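Local coordinates for cytochrome c-552/4 domain-containing protein (Ignicoccus hospitalis KIN4/I, PDB 4QO5), which is of uncharacterised function but, as a membrane-associated octaheme cytochrome c, probably passes electrons along its covalently bound hemes, at residues 317-320 against 321-325; 324-328 against 329-333; 425-428 against 429-433; 480-483 against 484-488. One frame throughout, in Å; residues are numbered along the deposited sequence.

Interaction 1 (317-320 against 321-325). With HEC (heme c), chain E.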
# COMPACT_ATOMS: atom_id res chain seq x y z
N PHE A 317 -13.63 -14.24 -8.57
CA PHE A 317 -12.62 -14.09 -9.61
C PHE A 317 -13.25 -14.45 -10.95
O PHE A 317 -13.56 -15.62 -11.21
CB PHE A 317 -11.45 -15.03 -9.29
CG PHE A 317 -10.20 -14.79 -10.09
CD1 PHE A 317 -9.90 -15.59 -11.18
CD2 PHE A 317 -9.30 -13.80 -9.72
CE1 PHE A 317 -8.74 -15.41 -11.90
CE2 PHE A 317 -8.14 -13.61 -10.44
CZ PHE A 317 -7.85 -14.42 -11.53
N GLY A 318 -13.43 -13.46 -11.81
CA GLY A 318 -14.18 -13.65 -13.04
C GLY A 318 -13.45 -14.48 -14.08
O GLY A 318 -12.28 -14.21 -14.41
N LEU A 319 -14.12 -15.50 -14.61
CA LEU A 319 -13.52 -16.31 -15.66
C LEU A 319 -14.48 -16.58 -16.82
O LEU A 319 -14.80 -17.74 -17.09
CB LEU A 319 -13.02 -17.63 -15.07
CG LEU A 319 -11.92 -17.46 -14.01
CD1 LEU A 319 -11.70 -18.76 -13.22
CD2 LEU A 319 -10.61 -16.98 -14.66
N ILE A 320 -14.94 -15.53 -17.51
CA ILE A 320 -14.58 -14.13 -17.24
C ILE A 320 -15.62 -13.46 -16.33
O ILE A 320 -15.40 -12.36 -15.83
CB ILE A 320 -14.49 -13.34 -18.55
CG1 ILE A 320 -15.87 -13.30 -19.22
CG2 ILE A 320 -13.41 -13.93 -19.46
CD1 ILE A 320 -15.94 -12.47 -20.48
N TYR A 321 -16.73 -14.16 -16.09
CA TYR A 321 -17.78 -13.69 -15.17
C TYR A 321 -17.66 -14.38 -13.81
O TYR A 321 -17.10 -15.47 -13.71
CB TYR A 321 -19.16 -13.99 -15.76
CG TYR A 321 -19.33 -13.43 -17.16
CD1 TYR A 321 -19.51 -12.06 -17.36
CD2 TYR A 321 -19.27 -14.25 -18.27
CE1 TYR A 321 -19.66 -11.55 -18.63
CE2 TYR A 321 -19.41 -13.74 -19.54
CZ TYR A 321 -19.60 -12.38 -19.72
OH TYR A 321 -19.74 -11.86 -20.99
N ALA A 322 -18.19 -13.75 -12.77
CA ALA A 322 -18.32 -14.39 -11.47
C ALA A 322 -19.37 -15.49 -11.62
O ALA A 322 -20.36 -15.33 -12.35
CB ALA A 322 -18.75 -13.38 -10.40
N HIS A 323 -19.15 -16.61 -10.95
CA HIS A 323 -19.93 -17.82 -11.21
C HIS A 323 -20.02 -18.69 -9.96
O HIS A 323 -19.20 -18.58 -9.07
CB HIS A 323 -19.27 -18.61 -12.33
CG HIS A 323 -17.81 -18.87 -12.10
ND1 HIS A 323 -16.85 -17.92 -12.34
CD2 HIS A 323 -17.16 -19.96 -11.64
CE1 HIS A 323 -15.66 -18.41 -12.05
NE2 HIS A 323 -15.82 -19.65 -11.62
N PRO A 324 -21.02 -19.60 -9.89
CA PRO A 324 -21.06 -20.45 -8.70
C PRO A 324 -19.76 -21.24 -8.55
O PRO A 324 -19.11 -21.56 -9.55
CB PRO A 324 -22.24 -21.40 -8.99
CG PRO A 324 -23.12 -20.63 -9.94
CD PRO A 324 -22.17 -19.81 -10.79
N MET A 325 -19.36 -21.52 -7.31
CA MET A 325 -18.07 -22.17 -7.07
C MET A 325 -17.98 -23.55 -7.75
O MET A 325 -18.93 -24.32 -7.72
CB MET A 325 -17.87 -22.32 -5.56
CG MET A 325 -16.46 -22.63 -5.14
SD MET A 325 -15.38 -21.22 -5.51
CE MET A 325 -13.78 -22.03 -5.47
FE HEC E . -3.15 -15.85 -10.63
CHA HEC E . -6.20 -17.29 -9.76
CHB HEC E . -3.95 -16.33 -13.92
CHC HEC E . -0.25 -14.25 -11.58
CHD HEC E . -2.64 -14.89 -7.41
NA HEC E . -4.79 -16.61 -11.62
C1A HEC E . -5.88 -17.26 -11.10
C2A HEC E . -6.61 -17.88 -12.18
C3A HEC E . -5.97 -17.59 -13.31
C4A HEC E . -4.83 -16.79 -12.99
CMA HEC E . -6.33 -17.98 -14.76
CAA HEC E . -7.89 -18.74 -12.05
CBA HEC E . -7.39 -20.19 -12.16
CGA HEC E . -8.49 -21.21 -11.95
O1A HEC E . -8.84 -21.93 -12.92
O2A HEC E . -9.00 -21.30 -10.81
NB HEC E . -2.29 -15.42 -12.38
C1B HEC E . -2.78 -15.66 -13.64
C2B HEC E . -1.84 -15.21 -14.62
C3B HEC E . -0.86 -14.57 -13.96
C4B HEC E . -1.09 -14.75 -12.55
CMB HEC E . -2.11 -15.26 -16.15
CAB HEC E . 0.38 -13.78 -14.44
CBB HEC E . 0.42 -13.19 -15.86
NC HEC E . -1.75 -14.74 -9.74
C1C HEC E . -0.56 -14.25 -10.25
C2C HEC E . 0.31 -13.91 -9.14
C3C HEC E . -0.48 -13.96 -8.06
C4C HEC E . -1.72 -14.58 -8.38
CMC HEC E . 1.65 -13.16 -9.36
CAC HEC E . -0.34 -13.63 -6.59
CBC HEC E . 0.18 -12.18 -6.41
ND HEC E . -4.24 -16.06 -8.87
C1D HEC E . -3.83 -15.55 -7.65
C2D HEC E . -4.86 -15.79 -6.67
C3D HEC E . -5.97 -16.53 -7.40
C4D HEC E . -5.50 -16.65 -8.76
CMD HEC E . -4.83 -15.39 -5.19
CAD HEC E . -7.33 -17.00 -6.83
CBD HEC E . -8.21 -15.75 -6.71
CGD HEC E . -9.63 -16.11 -6.37
O1D HEC E . -10.37 -15.21 -5.92
O2D HEC E . -10.03 -17.29 -6.55
O HOH W 1 -4.28 -13.60 -10.75
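Phe317 lays its ring over the propionate-bearing edge of the heme c of chain E, on the same side of the porphyrin as the water that ligates the iron. The rim of the ring comes closest: CE1 of Phe317 is 3.3 Å from heme C2A, and CZ of Phe317 is 3.5 Å from heme C1A, while the meso carbon CHA lies over one ring face. With CG anti to the backbone N (chi1 -167°) the ring is carried over the heme. Leu319 adds a second apolar touch, its CD1 standing 4.0 Å from the propionate carbon CAA. Behind them the chain folds back on itself after the cis peptide bond that precedes Ile320, and the carbonyl of Tyr321 gathers the turn. Its O accepts the backbone N of Leu319 at 3.1 Å from above the carbonyl plane, and ND1 of His323 at 2.8 Å within that plane. The second bond fixes the rotation of the imidazole, whose CE1 lies near Phe317 O and Leu319 CB. Ile320 and Tyr321 point the same way side by side, and Ile320 CG1 sits over the phenol face in a CH-pi contact, 3.7 Å from the Tyr321 ring centroid. The Tyr321 hydroxyl itself is bonded to Leu369 O. The whole turn is the buried connection of the antiparallel hairpin of strands 314-315 and 323-324, wedged against two long helices: Phe317 and Ile320 pack on helix 464-485, and Ile320 and Tyr321 on helix 413-447.

Interaction 2 (324-328 against 329-333). With HEC (heme c), chain E.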
# COMPACT_ATOMS: atom_id res chain seq x y z
N PRO A 324 -21.02 -19.60 -9.89
CA PRO A 324 -21.06 -20.45 -8.70
C PRO A 324 -19.76 -21.24 -8.55
O PRO A 324 -19.11 -21.56 -9.55
CB PRO A 324 -22.24 -21.40 -8.99
CG PRO A 324 -23.12 -20.63 -9.94
CD PRO A 324 -22.17 -19.81 -10.79
N MET A 325 -19.36 -21.52 -7.31
CA MET A 325 -18.07 -22.17 -7.07
C MET A 325 -17.98 -23.55 -7.75
O MET A 325 -18.93 -24.32 -7.72
CB MET A 325 -17.87 -22.32 -5.56
CG MET A 325 -16.46 -22.63 -5.14
SD MET A 325 -15.38 -21.22 -5.51
CE MET A 325 -13.78 -22.03 -5.47
N PRO A 326 -16.85 -23.86 -8.39
CA PRO A 326 -16.70 -25.24 -8.90
C PRO A 326 -16.78 -26.30 -7.80
O PRO A 326 -16.34 -26.04 -6.67
CB PRO A 326 -15.29 -25.23 -9.51
CG PRO A 326 -15.07 -23.80 -9.90
CD PRO A 326 -15.76 -22.97 -8.85
N ARG A 327 -17.32 -27.48 -8.14
CA ARG A 327 -17.46 -28.56 -7.17
C ARG A 327 -16.13 -29.18 -6.77
O ARG A 327 -15.97 -29.60 -5.63
CB ARG A 327 -18.37 -29.67 -7.72
CG ARG A 327 -19.80 -29.25 -7.86
CD ARG A 327 -20.67 -30.38 -8.38
NE ARG A 327 -22.07 -29.96 -8.43
CZ ARG A 327 -23.08 -30.69 -7.97
NH1 ARG A 327 -22.87 -31.89 -7.45
NH2 ARG A 327 -24.31 -30.21 -8.06
N THR A 328 -15.19 -29.26 -7.71
CA THR A 328 -13.88 -29.83 -7.39
C THR A 328 -12.75 -28.83 -7.65
O THR A 328 -12.95 -27.81 -8.30
CB THR A 328 -13.56 -31.11 -8.20
OG1 THR A 328 -13.01 -30.77 -9.48
CG2 THR A 328 -14.82 -31.96 -8.39
N GLY A 329 -11.57 -29.17 -7.14
CA GLY A 329 -10.43 -28.27 -7.24
C GLY A 329 -9.70 -28.37 -8.56
O GLY A 329 -8.81 -27.55 -8.85
N GLN A 330 -10.06 -29.36 -9.37
CA GLN A 330 -9.43 -29.53 -10.69
C GLN A 330 -10.15 -28.71 -11.75
O GLN A 330 -10.89 -29.24 -12.57
CB GLN A 330 -9.36 -31.02 -11.08
CG GLN A 330 -8.56 -31.84 -10.09
CD GLN A 330 -8.61 -33.32 -10.42
OE1 GLN A 330 -9.69 -33.87 -10.66
NE2 GLN A 330 -7.45 -33.96 -10.45
N HIS A 331 -9.88 -27.40 -11.75
CA HIS A 331 -10.58 -26.48 -12.63
C HIS A 331 -10.26 -26.69 -14.11
O HIS A 331 -11.08 -26.37 -14.97
CB HIS A 331 -10.27 -25.03 -12.23
CG HIS A 331 -10.72 -24.69 -10.84
ND1 HIS A 331 -10.32 -23.54 -10.19
CD2 HIS A 331 -11.53 -25.34 -9.98
CE1 HIS A 331 -10.86 -23.50 -8.99
NE2 HIS A 331 -11.61 -24.59 -8.84
N PHE A 332 -9.07 -27.24 -14.40
CA PHE A 332 -8.66 -27.50 -15.78
C PHE A 332 -9.53 -28.58 -16.45
O PHE A 332 -9.46 -28.78 -17.66
CB PHE A 332 -7.16 -27.89 -15.86
CG PHE A 332 -6.81 -29.12 -15.06
CD1 PHE A 332 -6.81 -30.38 -15.65
CD2 PHE A 332 -6.50 -29.01 -13.70
CE1 PHE A 332 -6.50 -31.51 -14.91
CE2 PHE A 332 -6.20 -30.14 -12.96
CZ PHE A 332 -6.20 -31.40 -13.56
N LYS A 333 -10.36 -29.26 -15.67
CA LYS A 333 -11.25 -30.29 -16.21
C LYS A 333 -12.63 -29.77 -16.59
O LYS A 333 -13.46 -30.52 -17.14
CB LYS A 333 -11.39 -31.43 -15.20
CG LYS A 333 -10.13 -32.25 -15.03
CD LYS A 333 -10.34 -33.43 -14.11
CE LYS A 333 -9.13 -34.35 -14.13
NZ LYS A 333 -9.38 -35.58 -13.33
FE HEC E . -3.15 -15.85 -10.63
CHA HEC E . -6.20 -17.29 -9.76
CHB HEC E . -3.95 -16.33 -13.92
CHC HEC E . -0.25 -14.25 -11.58
CHD HEC E . -2.64 -14.89 -7.41
NA HEC E . -4.79 -16.61 -11.62
C1A HEC E . -5.88 -17.26 -11.10
C2A HEC E . -6.61 -17.88 -12.18
C3A HEC E . -5.97 -17.59 -13.31
C4A HEC E . -4.83 -16.79 -12.99
CMA HEC E . -6.33 -17.98 -14.76
CAA HEC E . -7.89 -18.74 -12.05
CBA HEC E . -7.39 -20.19 -12.16
CGA HEC E . -8.49 -21.21 -11.95
O1A HEC E . -8.84 -21.93 -12.92
O2A HEC E . -9.00 -21.30 -10.81
NB HEC E . -2.29 -15.42 -12.38
C1B HEC E . -2.78 -15.66 -13.64
C2B HEC E . -1.84 -15.21 -14.62
C3B HEC E . -0.86 -14.57 -13.96
C4B HEC E . -1.09 -14.75 -12.55
CMB HEC E . -2.11 -15.26 -16.15
CAB HEC E . 0.38 -13.78 -14.44
CBB HEC E . 0.42 -13.19 -15.86
NC HEC E . -1.75 -14.74 -9.74
C1C HEC E . -0.56 -14.25 -10.25
C2C HEC E . 0.31 -13.91 -9.14
C3C HEC E . -0.48 -13.96 -8.06
C4C HEC E . -1.72 -14.58 -8.38
CMC HEC E . 1.65 -13.16 -9.36
CAC HEC E . -0.34 -13.63 -6.59
CBC HEC E . 0.18 -12.18 -6.41
ND HEC E . -4.24 -16.06 -8.87
C1D HEC E . -3.83 -15.55 -7.65
C2D HEC E . -4.86 -15.79 -6.67
C3D HEC E . -5.97 -16.53 -7.40
C4D HEC E . -5.50 -16.65 -8.76
CMD HEC E . -4.83 -15.39 -5.19
CAD HEC E . -7.33 -17.00 -6.83
CBD HEC E . -8.21 -15.75 -6.71
CGD HEC E . -9.63 -16.11 -6.37
O1D HEC E . -10.37 -15.21 -5.92
O2D HEC E . -10.03 -17.29 -6.55
O HOH W 2 -13.17 -25.18 -6.55
O HOH W 3 -13.37 -28.13 -11.09
O HOH W 4 -12.41 -33.17 -10.80
O HOH W 1 -4.28 -13.60 -10.75
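An ST turn at Thr328 leads directly into the heme-propionate site at His331, the first residue of a short 3-10 segment. In the turn, Gln330 N donates to Thr328 OG1 at 3.3 Å, a somewhat bent bond. Gln330 is the centre of the inverse gamma turn that follows, and a weak bond runs from His331 N to Gly329 O. His331 then spans from loop to cofactor. Its ND1 donates to O2A of the chain E heme at 2.7 Å, the carboxylate lying at the edge of the imidazole. The CD2 side of the ring nestles against the loop, 3.3 Å from Thr328 O, and CG of Pro326 approaches NE2 of His331 at 3.7 Å, the two side chains crossing at about a right angle. Water 2, in the imidazole plane, hydrogen-bonds to NE2 at 2.8 Å and lies within reach of the carbonyl oxygens of Pro326 and Thr328. Asn132 supports the turn by donating from its ND2 to Gly329 O. The chemistry implies a proton on ND1 facing the propionate; with bonds at both its nitrogens the imidazole has little freedom to rotate, and the negative charge of the propionate is probably eased by this donor; Arg315 NH2 also bonds to the same heme.

Interaction 3 (425-428 against 429-433); sequences TQIE and ETNKA
The carbonyl oxygen of Gln426 is gripped twice by Thr430, through its backbone N at 2.8 Å and its hydroxyl OG1 at 2.7 Å. Thr430 can do this because OG1 stands between its own backbone N and carbonyl carbon (chi1 54°), turned back over the preceding helical turn. Having given its proton to Gln426 O, the hydroxyl also pairs with NH1 of Arg481. The side chain of Gln426 bends at chi2 (-50°) and brings NE2 between two acceptors. Thr425 OG1, itself bonded to Leu422 O, lies in the amide plane at 3.1 Å from NE2, on a nearly straight bond, whereas Glu429 OE1, 3.0 Å from the same nitrogen, is met from above its carboxylate plane. Amide and carboxylate are almost perpendicular, 85° apart. The other ends are also occupied: Gln426 OE1 accepts from Trp498 NE1, and Glu429 OE2 is bonded to Thr161 OG1 of the second subunit. Water 6 donates to Glu428 OE2 at 2.7 Å and to Glu429 OE2, which would probably ease any repulsion between the two acids. Asn431 runs beside Ile427 and uses OD1 to accept from Ala322 N. Regular i to i+4 backbone bonds underlie all this, as in the middle of a long alpha-helix; here helix 413-447 packs on helices 464-485 and 498-520, and meets the second subunit through residues such as Glu429.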
# COMPACT_ATOMS: atom_id res chain seq x y z
N THR A 425 -25.92 -8.16 -5.87
CA THR A 425 -26.21 -7.10 -6.84
C THR A 425 -24.94 -6.68 -7.58
O THR A 425 -24.97 -6.35 -8.77
CB THR A 425 -26.89 -5.85 -6.22
OG1 THR A 425 -25.93 -5.07 -5.49
CG2 THR A 425 -28.06 -6.25 -5.30
N GLN A 426 -23.82 -6.69 -6.87
CA GLN A 426 -22.54 -6.32 -7.49
C GLN A 426 -22.02 -7.38 -8.45
O GLN A 426 -21.39 -7.05 -9.46
CB GLN A 426 -21.51 -5.95 -6.43
CG GLN A 426 -21.93 -4.71 -5.68
CD GLN A 426 -22.32 -3.59 -6.63
OE1 GLN A 426 -21.46 -2.96 -7.25
NE2 GLN A 426 -23.63 -3.36 -6.77
N ILE A 427 -22.31 -8.64 -8.14
CA ILE A 427 -22.00 -9.76 -9.04
C ILE A 427 -22.78 -9.56 -10.33
O ILE A 427 -22.23 -9.65 -11.42
CB ILE A 427 -22.34 -11.12 -8.38
CG1 ILE A 427 -21.29 -11.44 -7.31
CG2 ILE A 427 -22.43 -12.25 -9.42
CD1 ILE A 427 -21.72 -12.51 -6.33
N GLU A 428 -24.07 -9.24 -10.20
CA GLU A 428 -24.93 -9.00 -11.35
C GLU A 428 -24.45 -7.81 -12.18
O GLU A 428 -24.38 -7.88 -13.40
CB GLU A 428 -26.38 -8.74 -10.90
CG GLU A 428 -27.24 -8.18 -12.03
CD GLU A 428 -28.42 -7.37 -11.53
OE1 GLU A 428 -29.21 -7.91 -10.71
OE2 GLU A 428 -28.56 -6.20 -11.94
N GLU A 429 -24.15 -6.70 -11.51
CA GLU A 429 -23.74 -5.49 -12.22
C GLU A 429 -22.36 -5.61 -12.85
O GLU A 429 -22.16 -5.24 -14.01
CB GLU A 429 -23.86 -4.26 -11.31
CG GLU A 429 -25.33 -3.97 -11.01
CD GLU A 429 -25.56 -2.87 -9.99
OE1 GLU A 429 -24.57 -2.33 -9.46
OE2 GLU A 429 -26.75 -2.57 -9.72
N THR A 430 -21.40 -6.17 -12.13
CA THR A 430 -20.07 -6.33 -12.72
C THR A 430 -20.10 -7.31 -13.88
O THR A 430 -19.39 -7.11 -14.88
CB THR A 430 -18.99 -6.75 -11.70
OG1 THR A 430 -19.42 -7.93 -11.01
CG2 THR A 430 -18.73 -5.62 -10.70
N ASN A 431 -20.92 -8.36 -13.77
CA ASN A 431 -21.02 -9.29 -14.87
C ASN A 431 -21.59 -8.60 -16.12
O ASN A 431 -21.17 -8.91 -17.23
CB ASN A 431 -21.85 -10.54 -14.48
CG ASN A 431 -21.03 -11.59 -13.74
OD1 ASN A 431 -19.81 -11.45 -13.57
ND2 ASN A 431 -21.69 -12.67 -13.34
N LYS A 432 -22.54 -7.68 -15.94
CA LYS A 432 -23.09 -6.97 -17.11
C LYS A 432 -22.04 -6.03 -17.72
O LYS A 432 -21.99 -5.86 -18.94
CB LYS A 432 -24.36 -6.17 -16.74
CG LYS A 432 -25.60 -7.03 -16.47
CD LYS A 432 -26.11 -7.66 -17.76
CE LYS A 432 -27.48 -8.30 -17.56
NZ LYS A 432 -27.48 -9.27 -16.43
N ALA A 433 -21.24 -5.40 -16.87
CA ALA A 433 -20.18 -4.51 -17.37
C ALA A 433 -19.15 -5.32 -18.17
O ALA A 433 -18.66 -4.87 -19.21
CB ALA A 433 -19.50 -3.76 -16.22
O HOH W 5 -25.36 -10.13 -15.02
O HOH W 6 -28.45 -4.88 -9.54

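Interaction 4 (480-483 against 484-488); sequences IRYG and TAMNG. With HEC (heme c), chain H.
Helix 464-485 ends here: i to i+4 bonds run as far as Met486 N to Tyr482 O (2.9 Å), after which Gly488 N folds back onto Gly483 O at 2.7 Å. In the last turn Ile480 O accepts both the backbone N and, at 2.7 Å, the hydroxyl OG1 of Thr484, the two donors arriving from opposite faces of the carbonyl plane. That hydroxyl is bonded as well to Thr165 OG1 of the second subunit. The helix end delivers Met486 to the heme c of chain H. Its SD is an axial ligand, 2.4 Å from the iron, and NE2 of His288 is the other, giving the His-Met ligation familiar from many c-type cytochromes. A bend at chi3 (-79°) lays the terminal methyl along the porphyrin, with CE of Met486 3.4 Å from heme NA; on the other side of the sulfur, CG of Met486 is 3.3 Å from heme NC. Directly after the ligand, Asn487 adopts left-handed backbone angles (phi 69°, psi 47°), and this reversal with the six-to-one bond of Gly488 marks a Schellman motif. Tyr482 lies alongside Met486, its CD2 4.1 Å from the methyl CE, and its ring reaches the propionate side of the same heme, where OH of Tyr482 approaches the heme methyl CMA at 3.4 Å. The hydroxyl is hydrogen-bonded to a propionate of another heme, so Tyr482 stands between two cofactors. Ala485 CB packs against the propionate arm of the chain H heme, and Arg481 donates through NE to Leu316 O.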
# COMPACT_ATOMS: atom_id res chain seq x y z
N ILE A 480 -14.21 -4.87 -7.47
CA ILE A 480 -15.54 -4.44 -7.02
C ILE A 480 -16.22 -5.53 -6.20
O ILE A 480 -16.80 -5.26 -5.14
CB ILE A 480 -16.43 -4.04 -8.21
CG1 ILE A 480 -15.90 -2.74 -8.83
CG2 ILE A 480 -17.90 -3.83 -7.76
CD1 ILE A 480 -16.42 -2.49 -10.24
N ARG A 481 -16.14 -6.76 -6.69
CA ARG A 481 -16.73 -7.89 -6.00
C ARG A 481 -16.00 -8.17 -4.69
O ARG A 481 -16.64 -8.37 -3.66
CB ARG A 481 -16.72 -9.13 -6.91
CG ARG A 481 -17.65 -8.97 -8.11
CD ARG A 481 -17.72 -10.27 -8.93
NE ARG A 481 -16.52 -10.52 -9.71
CZ ARG A 481 -16.45 -10.40 -11.03
NH1 ARG A 481 -17.50 -10.00 -11.72
NH2 ARG A 481 -15.31 -10.67 -11.67
N TYR A 482 -14.67 -8.14 -4.71
CA TYR A 482 -13.89 -8.34 -3.49
C TYR A 482 -14.22 -7.29 -2.43
O TYR A 482 -14.35 -7.61 -1.23
CB TYR A 482 -12.39 -8.22 -3.80
CG TYR A 482 -11.69 -9.50 -4.22
CD1 TYR A 482 -12.25 -10.37 -5.14
CD2 TYR A 482 -10.45 -9.81 -3.70
CE1 TYR A 482 -11.57 -11.53 -5.54
CE2 TYR A 482 -9.77 -10.96 -4.09
CZ TYR A 482 -10.33 -11.82 -4.99
OH TYR A 482 -9.63 -12.96 -5.36
N GLY A 483 -14.27 -6.04 -2.86
CA GLY A 483 -14.49 -4.91 -1.96
C GLY A 483 -15.87 -4.96 -1.34
O GLY A 483 -16.06 -4.61 -0.18
N THR A 484 -16.84 -5.45 -2.11
CA THR A 484 -18.22 -5.58 -1.61
C THR A 484 -18.27 -6.74 -0.61
O THR A 484 -18.80 -6.60 0.48
CB THR A 484 -19.20 -5.81 -2.75
OG1 THR A 484 -19.06 -4.74 -3.70
CG2 THR A 484 -20.65 -5.86 -2.24
N ALA A 485 -17.66 -7.87 -0.97
CA ALA A 485 -17.66 -9.04 -0.10
C ALA A 485 -16.98 -8.78 1.24
O ALA A 485 -17.41 -9.30 2.26
CB ALA A 485 -16.98 -10.23 -0.80
N MET A 486 -15.90 -7.99 1.23
CA MET A 486 -15.06 -7.88 2.42
C MET A 486 -14.91 -6.44 2.95
O MET A 486 -13.94 -6.13 3.64
CB MET A 486 -13.69 -8.51 2.17
CG MET A 486 -13.80 -10.05 2.13
SD MET A 486 -12.27 -10.78 1.53
CE MET A 486 -12.47 -10.51 -0.25
N ASN A 487 -15.88 -5.60 2.59
CA ASN A 487 -16.06 -4.28 3.19
C ASN A 487 -14.95 -3.30 2.86
O ASN A 487 -14.44 -2.61 3.74
CB ASN A 487 -16.19 -4.42 4.71
CG ASN A 487 -17.20 -5.46 5.10
OD1 ASN A 487 -18.33 -5.44 4.63
ND2 ASN A 487 -16.78 -6.40 5.93
N GLY A 488 -14.60 -3.23 1.58
CA GLY A 488 -13.66 -2.24 1.11
C GLY A 488 -14.41 -0.95 0.82
O GLY A 488 -15.63 -0.87 0.98
FE HEC H . -12.32 -13.08 2.18
CHA HEC H . -14.12 -13.82 -0.66
CHB HEC H . -9.42 -14.08 0.67
CHC HEC H . -10.55 -11.64 4.68
CHD HEC H . -15.12 -12.95 4.01
NA HEC H . -11.87 -13.82 0.37
C1A HEC H . -12.74 -13.97 -0.70
C2A HEC H . -11.96 -14.31 -1.87
C3A HEC H . -10.66 -14.35 -1.51
C4A HEC H . -10.57 -14.07 -0.09
CMA HEC H . -9.44 -14.68 -2.41
CAA HEC H . -12.57 -14.52 -3.27
CBA HEC H . -12.56 -16.02 -3.60
CGA HEC H . -13.38 -16.15 -4.85
O1A HEC H . -12.84 -15.93 -5.96
O2A HEC H . -14.60 -16.44 -4.73
NB HEC H . -10.38 -12.97 2.61
C1B HEC H . -9.33 -13.33 1.79
C2B HEC H . -8.15 -12.67 2.24
C3B HEC H . -8.53 -11.96 3.31
C4B HEC H . -9.91 -12.16 3.58
CMB HEC H . -6.79 -12.85 1.51
CAB HEC H . -7.85 -10.98 4.25
CBB HEC H . -6.80 -10.11 3.56
NC HEC H . -12.69 -12.54 4.00
C1C HEC H . -11.89 -11.85 4.89
C2C HEC H . -12.61 -11.64 6.13
C3C HEC H . -13.90 -11.74 5.76
C4C HEC H . -13.95 -12.46 4.53
CMC HEC H . -12.03 -10.64 7.16
CAC HEC H . -15.24 -11.56 6.50
CBC HEC H . -15.30 -10.52 7.63
ND HEC H . -14.31 -13.35 1.74
C1D HEC H . -15.31 -13.20 2.68
C2D HEC H . -16.58 -13.39 2.05
C3D HEC H . -16.27 -13.63 0.59
C4D HEC H . -14.83 -13.61 0.48
CMD HEC H . -17.97 -13.30 2.73
CAD HEC H . -17.26 -13.94 -0.54
CBD HEC H . -17.45 -15.47 -0.44
CGD HEC H . -17.81 -16.03 -1.79
O1D HEC H . -17.45 -15.39 -2.81
O2D HEC H . -18.45 -17.11 -1.87

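In the fold
Interactions 1 and 2 are consecutive parts of the chain around strand 323-324 and meet the same heme, the first by aromatic and aliphatic packing, the second by a hydrogen bond to a propionate and by ordered water. Interaction 4, equally buried, ligates the iron of the neighbouring heme, and interactions 1 and 4 each reach both hemes. Interaction 3 lies farther out, touches no heme and is partly solvent-exposed, so water-bridged acids and a subunit contact replace cofactor chemistry. Polar links nevertheless connect it to interaction 1 and, across the packed helices 413-447 and 464-485, to interaction 4. Interaction 2 touches neither helical contact.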